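Local coordinates for Hia (Adhesin) (Haemophilus influenzae, PDB 3EMF), which probably mediates bacterial adhesion to host cells as a trimeric autotransporter of the outer membrane, of which this chain is the HiaBD2 binding-domain fragment, at residues Ala15-Thr20 with Leu41-Ala46; Asn7-Tyr12 with Leu50-Asn55. All coordinates share one frame; numbering follows the deposited sequence.

Contact 1: Ala15-Thr20 with Leu41-Ala46; sequences ANFNFT and LNEKNA
Phe17 and Glu43 meet because both side chains leave the backbone the same way: in each, CG stands anti to the backbone N (chi1 170° in Phe17, -159° in Glu43), and the glutamate then runs on extended, carrying its carboxylate to the other loop. The two side chains slide past one another in opposite directions, with the ring and carboxylate planes only 24° apart. OE2 of Glu43 does the touching. It lies obliquely beside the phenyl ring, 3.6 Å from Phe17 CD1, and almost as near to Phe17 CA, at 3.7 Å.

No direct hydrogen bond joins the segments. One water bridges them instead, accepting from the backbone N of Asn18 (2.7 Å from N to the water oxygen) and donating to Glu43 OE2 (2.6 Å from that oxygen). Through this water Glu43 OE2 is linked to the backbone N of Asn18, which at 4.4 Å from OE2 is too far for a direct bond. On the same loop, Phe17 CD2 sits 3.9 Å above the plane of the Phe19 ring, over its centre, while CD1 of Phe19 lies in plane at the edge of the Phe17 ring.

Asn22 bridges the same two segments, its ND2 bonded to Asn18 O and its OD1 to the backbone N of Lys44. Within the HiaBD2 N-terminal (GIN) domain, the contact joins the loop before helix 24-30 to the loop after it; Phe17 packs on Asp26 and Gln30 of that helix, and Phe19 on Ala27 and Gln30.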
ATOM      1  N   ALA A  15      -4.504   4.693 -23.190  1.00 39.13           N
ATOM      2  CA  ALA A  15      -5.463   4.651 -24.299  1.00 44.90           C
ATOM      3  C   ALA A  15      -5.579   3.313 -25.025  1.00 50.24           C
ATOM      4  O   ALA A  15      -6.638   3.001 -25.571  1.00 53.70           O
ATOM      5  CB  ALA A  15      -5.158   5.757 -25.305  1.00 46.29           C
ATOM      6  N   ASN A  16      -4.507   2.533 -25.079  1.00 52.14           N
ATOM      7  CA  ASN A  16      -4.577   1.297 -25.871  1.00 63.51           C
ATOM      8  C   ASN A  16      -4.870   0.015 -25.085  1.00 55.33           C
ATOM      9  O   ASN A  16      -4.556  -1.085 -25.533  1.00 53.88           O
ATOM     10  CB  ASN A  16      -3.367   1.135 -26.802  1.00 78.83           C
ATOM     11  CG  ASN A  16      -2.074   1.605 -26.175  1.00 86.62           C
ATOM     12  OD1 ASN A  16      -1.889   1.528 -24.959  1.00 86.06           O
ATOM     13  ND2 ASN A  16      -1.161   2.092 -27.010  1.00 88.01           N
ATOM     14  N   PHE A  17      -5.469   0.176 -23.912  1.00 51.66           N
ATOM     15  CA  PHE A  17      -5.998  -0.942 -23.149  1.00 48.95           C
ATOM     16  C   PHE A  17      -7.141  -1.493 -23.968  1.00 51.03           C
ATOM     17  O   PHE A  17      -7.933  -0.727 -24.525  1.00 46.42           O
ATOM     18  CB  PHE A  17      -6.501  -0.454 -21.790  1.00 48.73           C
ATOM     19  CG  PHE A  17      -7.287  -1.481 -21.013  1.00 45.88           C
ATOM     20  CD1 PHE A  17      -6.659  -2.293 -20.093  1.00 43.39           C
ATOM     21  CD2 PHE A  17      -8.656  -1.605 -21.182  1.00 42.53           C
ATOM     22  CE1 PHE A  17      -7.376  -3.228 -19.365  1.00 43.73           C
ATOM     23  CE2 PHE A  17      -9.380  -2.530 -20.457  1.00 37.51           C
ATOM     24  CZ  PHE A  17      -8.738  -3.344 -19.547  1.00 45.27           C
ATOM     25  N   ASN A  18      -7.227  -2.815 -24.068  1.00 40.40           N
ATOM     26  CA  ASN A  18      -8.247  -3.420 -24.918  1.00 44.05           C
ATOM     27  C   ASN A  18      -9.369  -4.040 -24.109  1.00 45.26           C
ATOM     28  O   ASN A  18      -9.191  -5.077 -23.448  1.00 35.91           O
ATOM     29  CB  ASN A  18      -7.634  -4.475 -25.832  1.00 51.61           C
ATOM     30  CG  ASN A  18      -8.678  -5.202 -26.656  1.00 58.74           C
ATOM     31  OD1 ASN A  18      -9.665  -5.714 -26.124  1.00 62.26           O
ATOM     32  ND2 ASN A  18      -8.463  -5.257 -27.960  1.00 57.34           N
ATOM     33  N   PHE A  19     -10.537  -3.418 -24.190  1.00 37.26           N
ATOM     34  CA  PHE A  19     -11.664  -3.819 -23.359  1.00 47.70           C
ATOM     35  C   PHE A  19     -12.142  -5.250 -23.598  1.00 48.76           C
ATOM     36  O   PHE A  19     -12.554  -5.939 -22.658  1.00 54.29           O
ATOM     37  CB  PHE A  19     -12.802  -2.811 -23.495  1.00 48.67           C
ATOM     38  CG  PHE A  19     -12.491  -1.495 -22.871  1.00 42.40           C
ATOM     39  CD1 PHE A  19     -12.658  -1.305 -21.510  1.00 44.16           C
ATOM     40  CD2 PHE A  19     -11.985  -0.465 -23.627  1.00 40.71           C
ATOM     41  CE1 PHE A  19     -12.357  -0.099 -20.924  1.00 35.88           C
ATOM     42  CE2 PHE A  19     -11.686   0.746 -23.048  1.00 36.60           C
ATOM     43  CZ  PHE A  19     -11.872   0.929 -21.700  1.00 35.00           C
ATOM     44  N   THR A  20     -12.062  -5.702 -24.844  1.00 49.24           N
ATOM     45  CA  THR A  20     -12.503  -7.050 -25.207  1.00 58.20           C
ATOM     46  C   THR A  20     -11.764  -8.142 -24.441  1.00 58.70           C
ATOM     47  O   THR A  20     -12.377  -9.088 -23.933  1.00 56.23           O
ATOM     48  CB  THR A  20     -12.314  -7.315 -26.716  1.00 69.33           C
ATOM     49  OG1 THR A  20     -13.297  -6.586 -27.460  1.00 75.69           O
ATOM     50  CG2 THR A  20     -12.466  -8.796 -27.021  1.00 72.66           C
ATOM     51  N   LEU A  41      -1.420  -4.283 -13.371  1.00 27.67           N
ATOM     52  CA  LEU A  41      -0.693  -5.536 -13.248  1.00 35.59           C
ATOM     53  C   LEU A  41      -1.424  -6.699 -13.908  1.00 41.02           C
ATOM     54  O   LEU A  41      -0.816  -7.717 -14.234  1.00 46.55           O
ATOM     55  CB  LEU A  41      -0.400  -5.839 -11.771  1.00 35.73           C
ATOM     56  CG  LEU A  41       0.754  -5.040 -11.164  1.00 34.27           C
ATOM     57  CD1 LEU A  41       0.892  -5.352  -9.678  1.00 34.37           C
ATOM     58  CD2 LEU A  41       2.060  -5.334 -11.892  1.00 29.97           C
ATOM     59  N   ASN A  42      -2.721  -6.543 -14.131  1.00 39.89           N
ATOM     60  CA  ASN A  42      -3.545  -7.677 -14.537  1.00 38.85           C
ATOM     61  C   ASN A  42      -4.024  -7.646 -15.987  1.00 40.80           C
ATOM     62  O   ASN A  42      -5.059  -8.234 -16.313  1.00 44.13           O
ATOM     63  CB  ASN A  42      -4.742  -7.796 -13.598  1.00 36.16           C
ATOM     64  CG  ASN A  42      -5.296  -9.202 -13.545  1.00 58.19           C
ATOM     65  OD1 ASN A  42      -6.508  -9.401 -13.456  1.00 70.75           O
ATOM     66  ND2 ASN A  42      -4.411 -10.189 -13.614  1.00 55.13           N
ATOM     67  N   GLU A  43      -3.268  -6.981 -16.858  1.00 34.31           N
ATOM     68  CA  GLU A  43      -3.660  -6.858 -18.267  1.00 38.04           C
ATOM     69  C   GLU A  43      -3.435  -8.151 -19.067  1.00 42.34           C
ATOM     70  O   GLU A  43      -2.361  -8.758 -19.024  1.00 39.23           O
ATOM     71  CB  GLU A  43      -2.952  -5.676 -18.938  1.00 39.93           C
ATOM     72  CG  GLU A  43      -3.653  -5.166 -20.208  1.00 50.51           C
ATOM     73  CD  GLU A  43      -3.024  -3.887 -20.773  1.00 64.99           C
ATOM     74  OE1 GLU A  43      -1.971  -3.456 -20.256  1.00 63.10           O
ATOM     75  OE2 GLU A  43      -3.582  -3.312 -21.737  1.00 74.99           O
ATOM     76  N   LYS A  44      -4.458  -8.548 -19.814  1.00 43.25           N
ATOM     77  CA  LYS A  44      -4.449  -9.825 -20.535  1.00 46.44           C
ATOM     78  C   LYS A  44      -4.432  -9.637 -22.043  1.00 49.34           C
ATOM     79  O   LYS A  44      -4.722  -8.542 -22.547  1.00 48.77           O
ATOM     80  CB  LYS A  44      -5.669 -10.650 -20.129  1.00 43.52           C
ATOM     81  CG  LYS A  44      -5.520 -11.263 -18.761  1.00 52.28           C
ATOM     82  CD  LYS A  44      -6.848 -11.690 -18.192  1.00 63.97           C
ATOM     83  CE  LYS A  44      -6.625 -12.719 -17.101  1.00 67.12           C
ATOM     84  NZ  LYS A  44      -5.511 -12.308 -16.221  1.00 60.18           N
ATOM     85  N   ASN A  45      -4.088 -10.696 -22.771  1.00 49.34           N
ATOM     86  CA  ASN A  45      -4.178 -10.654 -24.232  1.00 60.07           C
ATOM     87  C   ASN A  45      -5.415 -11.399 -24.740  1.00 58.45           C
ATOM     88  O   ASN A  45      -6.324 -11.703 -23.963  1.00 54.62           O
ATOM     89  CB  ASN A  45      -2.896 -11.172 -24.896  1.00 66.33           C
ATOM     90  CG  ASN A  45      -2.495 -12.554 -24.409  1.00 63.21           C
ATOM     91  OD1 ASN A  45      -1.308 -12.872 -24.337  1.00 68.38           O
ATOM     92  ND2 ASN A  45      -3.479 -13.375 -24.061  1.00 53.28           N
ATOM     93  N   ALA A  46      -5.467 -11.674 -26.038  1.00 68.46           N
ATOM     94  CA  ALA A  46      -6.596 -12.416 -26.596  1.00 74.26           C
ATOM     95  C   ALA A  46      -6.780 -13.765 -25.893  1.00 74.31           C
ATOM     96  O   ALA A  46      -7.905 -14.242 -25.729  1.00 71.31           O
ATOM     97  CB  ALA A  46      -6.416 -12.616 -28.088  1.00 72.38           C
TER
HETATM   98  O   HOH W   1      -5.355  -4.551 -23.153  1.00 45.35           O

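Contact 2: Asn7-Tyr12 with Leu50-Asn55; sequences NKLKAY and LLVEDN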
ATOM      1  N   ASN A   7       9.872  -3.002 -19.126  1.00 35.69           N
ATOM      2  CA  ASN A   7       8.862  -4.010 -19.408  1.00 31.94           C
ATOM      3  C   ASN A   7       7.638  -3.348 -20.032  1.00 37.39           C
ATOM      4  O   ASN A   7       7.631  -2.135 -20.227  1.00 32.79           O
ATOM      5  CB  ASN A   7       8.538  -4.869 -18.167  1.00 26.65           C
ATOM      6  CG  ASN A   7       7.954  -4.071 -17.026  1.00 30.33           C
ATOM      7  OD1 ASN A   7       7.195  -3.130 -17.247  1.00 30.17           O
ATOM      8  ND2 ASN A   7       8.294  -4.454 -15.793  1.00 23.82           N
ATOM      9  N   LYS A   8       6.624  -4.137 -20.371  1.00 41.50           N
ATOM     10  CA  LYS A   8       5.506  -3.641 -21.176  1.00 36.71           C
ATOM     11  C   LYS A   8       4.275  -3.259 -20.353  1.00 35.97           C
ATOM     12  O   LYS A   8       3.237  -2.940 -20.912  1.00 45.18           O
ATOM     13  CB  LYS A   8       5.110  -4.683 -22.233  1.00 36.83           C
ATOM     14  CG  LYS A   8       5.932  -4.660 -23.514  1.00 49.36           C
ATOM     15  CD  LYS A   8       5.534  -5.837 -24.411  1.00 63.85           C
ATOM     16  CE  LYS A   8       6.143  -5.742 -25.806  1.00 78.38           C
ATOM     17  NZ  LYS A   8       5.554  -6.747 -26.753  1.00 80.03           N
ATOM     18  N   LEU A   9       4.395  -3.281 -19.027  1.00 29.92           N
ATOM     19  CA  LEU A   9       3.296  -2.877 -18.150  1.00 22.52           C
ATOM     20  C   LEU A   9       2.779  -1.471 -18.432  1.00 29.19           C
ATOM     21  O   LEU A   9       3.558  -0.518 -18.567  1.00 29.79           O
ATOM     22  CB  LEU A   9       3.718  -2.945 -16.674  1.00 22.11           C
ATOM     23  CG  LEU A   9       4.040  -4.327 -16.107  1.00 22.37           C
ATOM     24  CD1 LEU A   9       4.665  -4.201 -14.697  1.00 23.20           C
ATOM     25  CD2 LEU A   9       2.788  -5.217 -16.102  1.00 27.64           C
ATOM     26  N   LYS A  10       1.457  -1.345 -18.471  1.00 28.89           N
ATOM     27  CA  LYS A  10       0.815  -0.045 -18.666  1.00 29.00           C
ATOM     28  C   LYS A  10       0.178   0.396 -17.364  1.00 28.98           C
ATOM     29  O   LYS A  10       0.100  -0.368 -16.403  1.00 29.92           O
ATOM     30  CB  LYS A  10      -0.270  -0.126 -19.741  1.00 34.32           C
ATOM     31  CG  LYS A  10       0.153  -0.813 -21.032  1.00 40.54           C
ATOM     32  CD  LYS A  10      -1.029  -0.960 -21.989  1.00 57.79           C
ATOM     33  CE  LYS A  10      -0.640  -1.743 -23.241  1.00 68.03           C
ATOM     34  NZ  LYS A  10       0.420  -1.043 -24.030  1.00 74.84           N
ATOM     35  N   ALA A  11      -0.275   1.640 -17.347  1.00 26.96           N
ATOM     36  CA  ALA A  11      -1.028   2.165 -16.233  1.00 29.03           C
ATOM     37  C   ALA A  11      -2.498   2.152 -16.607  1.00 29.19           C
ATOM     38  O   ALA A  11      -2.855   2.203 -17.782  1.00 27.31           O
ATOM     39  CB  ALA A  11      -0.578   3.586 -15.935  1.00 32.30           C
ATOM     40  N   TYR A  12      -3.361   2.093 -15.611  1.00 22.57           N
ATOM     41  CA  TYR A  12      -4.760   2.323 -15.877  1.00 26.28           C
ATOM     42  C   TYR A  12      -4.925   3.720 -16.476  1.00 24.98           C
ATOM     43  O   TYR A  12      -4.210   4.654 -16.093  1.00 25.92           O
ATOM     44  CB  TYR A  12      -5.560   2.207 -14.604  1.00 25.24           C
ATOM     45  CG  TYR A  12      -5.691   0.784 -14.149  1.00 28.41           C
ATOM     46  CD1 TYR A  12      -6.432  -0.128 -14.881  1.00 20.10           C
ATOM     47  CD2 TYR A  12      -5.049   0.341 -12.996  1.00 32.84           C
ATOM     48  CE1 TYR A  12      -6.544  -1.447 -14.470  1.00 33.79           C
ATOM     49  CE2 TYR A  12      -5.161  -0.964 -12.577  1.00 31.84           C
ATOM     50  CZ  TYR A  12      -5.908  -1.853 -13.307  1.00 35.01           C
ATOM     51  OH  TYR A  12      -6.016  -3.164 -12.879  1.00 34.25           O
ATOM     52  N   LEU A  50      -1.694 -13.250 -19.220  1.00 44.96           N
ATOM     53  CA  LEU A  50      -1.092 -11.965 -18.884  1.00 44.42           C
ATOM     54  C   LEU A  50      -0.096 -11.494 -19.950  1.00 45.48           C
ATOM     55  O   LEU A  50       0.788 -12.244 -20.360  1.00 43.06           O
ATOM     56  CB  LEU A  50      -0.413 -12.068 -17.515  1.00 40.51           C
ATOM     57  CG  LEU A  50      -1.338 -12.304 -16.316  1.00 38.05           C
ATOM     58  CD1 LEU A  50      -0.575 -12.799 -15.082  1.00 35.12           C
ATOM     59  CD2 LEU A  50      -2.090 -11.029 -15.988  1.00 43.46           C
ATOM     60  N   LEU A  51      -0.240 -10.250 -20.403  1.00 37.40           N
ATOM     61  CA  LEU A  51       0.709  -9.680 -21.360  1.00 47.56           C
ATOM     62  C   LEU A  51       2.132  -9.723 -20.815  1.00 46.68           C
ATOM     63  O   LEU A  51       3.083 -10.024 -21.538  1.00 46.86           O
ATOM     64  CB  LEU A  51       0.359  -8.221 -21.694  1.00 54.95           C
ATOM     65  CG  LEU A  51      -0.501  -7.883 -22.918  1.00 60.56           C
ATOM     66  CD1 LEU A  51      -0.324  -8.914 -24.034  1.00 63.66           C
ATOM     67  CD2 LEU A  51      -1.947  -7.774 -22.518  1.00 58.54           C
ATOM     68  N   VAL A  52       2.277  -9.384 -19.538  1.00 44.43           N
ATOM     69  CA  VAL A  52       3.584  -9.395 -18.897  1.00 38.92           C
ATOM     70  C   VAL A  52       3.615 -10.513 -17.872  1.00 34.85           C
ATOM     71  O   VAL A  52       2.882 -10.480 -16.884  1.00 31.58           O
ATOM     72  CB  VAL A  52       3.916  -8.027 -18.233  1.00 32.38           C
ATOM     73  CG1 VAL A  52       5.294  -8.068 -17.588  1.00 28.16           C
ATOM     74  CG2 VAL A  52       3.842  -6.890 -19.276  1.00 26.51           C
ATOM     75  N   GLU A  53       4.453 -11.514 -18.131  1.00 31.00           N
ATOM     76  CA  GLU A  53       4.534 -12.701 -17.306  1.00 36.63           C
ATOM     77  C   GLU A  53       5.129 -12.421 -15.926  1.00 37.33           C
ATOM     78  O   GLU A  53       5.886 -11.470 -15.735  1.00 36.32           O
ATOM     79  CB  GLU A  53       5.384 -13.766 -18.011  1.00 47.65           C
ATOM     80  CG  GLU A  53       4.657 -14.520 -19.113  1.00 62.26           C
ATOM     81  CD  GLU A  53       4.465 -13.704 -20.397  1.00 69.80           C
ATOM     82  OE1 GLU A  53       5.107 -12.634 -20.543  1.00 67.54           O
ATOM     83  OE2 GLU A  53       3.673 -14.152 -21.265  1.00 65.20           O
ATOM     84  N   ASP A  54       4.788 -13.270 -14.970  1.00 30.48           N
ATOM     85  CA  ASP A  54       5.352 -13.175 -13.621  1.00 33.67           C
ATOM     86  C   ASP A  54       6.880 -13.017 -13.594  1.00 34.62           C
ATOM     87  O   ASP A  54       7.389 -12.168 -12.868  1.00 30.07           O
ATOM     88  CB  ASP A  54       4.958 -14.401 -12.785  1.00 38.00           C
ATOM     89  CG  ASP A  54       3.519 -14.330 -12.255  1.00 47.92           C
ATOM     90  OD1 ASP A  54       2.884 -13.251 -12.319  1.00 34.29           O
ATOM     91  OD2 ASP A  54       3.022 -15.363 -11.754  1.00 52.20           O
ATOM     92  N   ASN A  55       7.606 -13.838 -14.359  1.00 31.10           N
ATOM     93  CA  ASN A  55       9.076 -13.850 -14.282  1.00 31.63           C
ATOM     94  C   ASN A  55       9.726 -12.777 -15.148  1.00 40.59           C
ATOM     95  O   ASN A  55      10.659 -13.049 -15.900  1.00 42.55           O
ATOM     96  CB  ASN A  55       9.649 -15.225 -14.641  1.00 34.44           C
ATOM     97  CG  ASN A  55       9.400 -16.266 -13.554  1.00 42.94           C
ATOM     98  OD1 ASN A  55       9.231 -15.927 -12.381  1.00 45.94           O
ATOM     99  ND2 ASN A  55       9.374 -17.536 -13.943  1.00 49.15           N
TER
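Apolar contact between Leu9 and Val52 joins the chain near its start to the loop ahead of helix 60-63, both in the HiaBD2 N-terminal (GIN) domain. CD2 of Leu9 lies 3.7 Å from Val52 CB and equally near CG2, the two side chains crossing at about a right angle. Val52 places CG1 anti to its own amide nitrogen (chi1 -179°), which leaves CG2 to press on the Lys8-Leu9 peptide, 3.7 Å from Leu9 N and 3.8 Å from Lys8 C. The aliphatic root of Lys8 adds a lesser contact, CB to Val52 CG2 at 3.9 Å, before its extended chain leads away.

Polar bonds run within or beyond the pair, none across it. Leu9 N donates weakly to Asn7 OD1 (3.3 Å between N and OD1), while ND2 of Asn7 bonds the carbonyl of Ala57. Across the trimer interface, Arg64 of the second subunit bonds the carbonyl of Val52 and forms a salt bridge with Asp54; Val60 of that subunit packs on Asn7 and Leu9.

With a buried valine as its centre, the contact depends on van der Waals fit; its polar groups are tied partly within the chain, at Asn7, and partly to the neighbouring subunit.

Overall arrangement
Contact 1 is nested along the chain inside the loop that contact 2 closes, and their centres are about 10 Å apart on the same side of the chain's centre. One probable backbone hydrogen bond joins them, between Glu43 O and Leu51 N at 2.9 Å. Lys10 also packs on Glu43, its CD 3.2 Å from Glu43 OE1, so the glutamate of contact 1 touches the first segment of contact 2 as well. All four segments belong to the HiaBD2 N-terminal (GIN) domain. Leu41 O, from the second segment of contact 1, bonds the same Arg64 of the second subunit that contact 2 reaches, so both contacts lie beside one trimer interface.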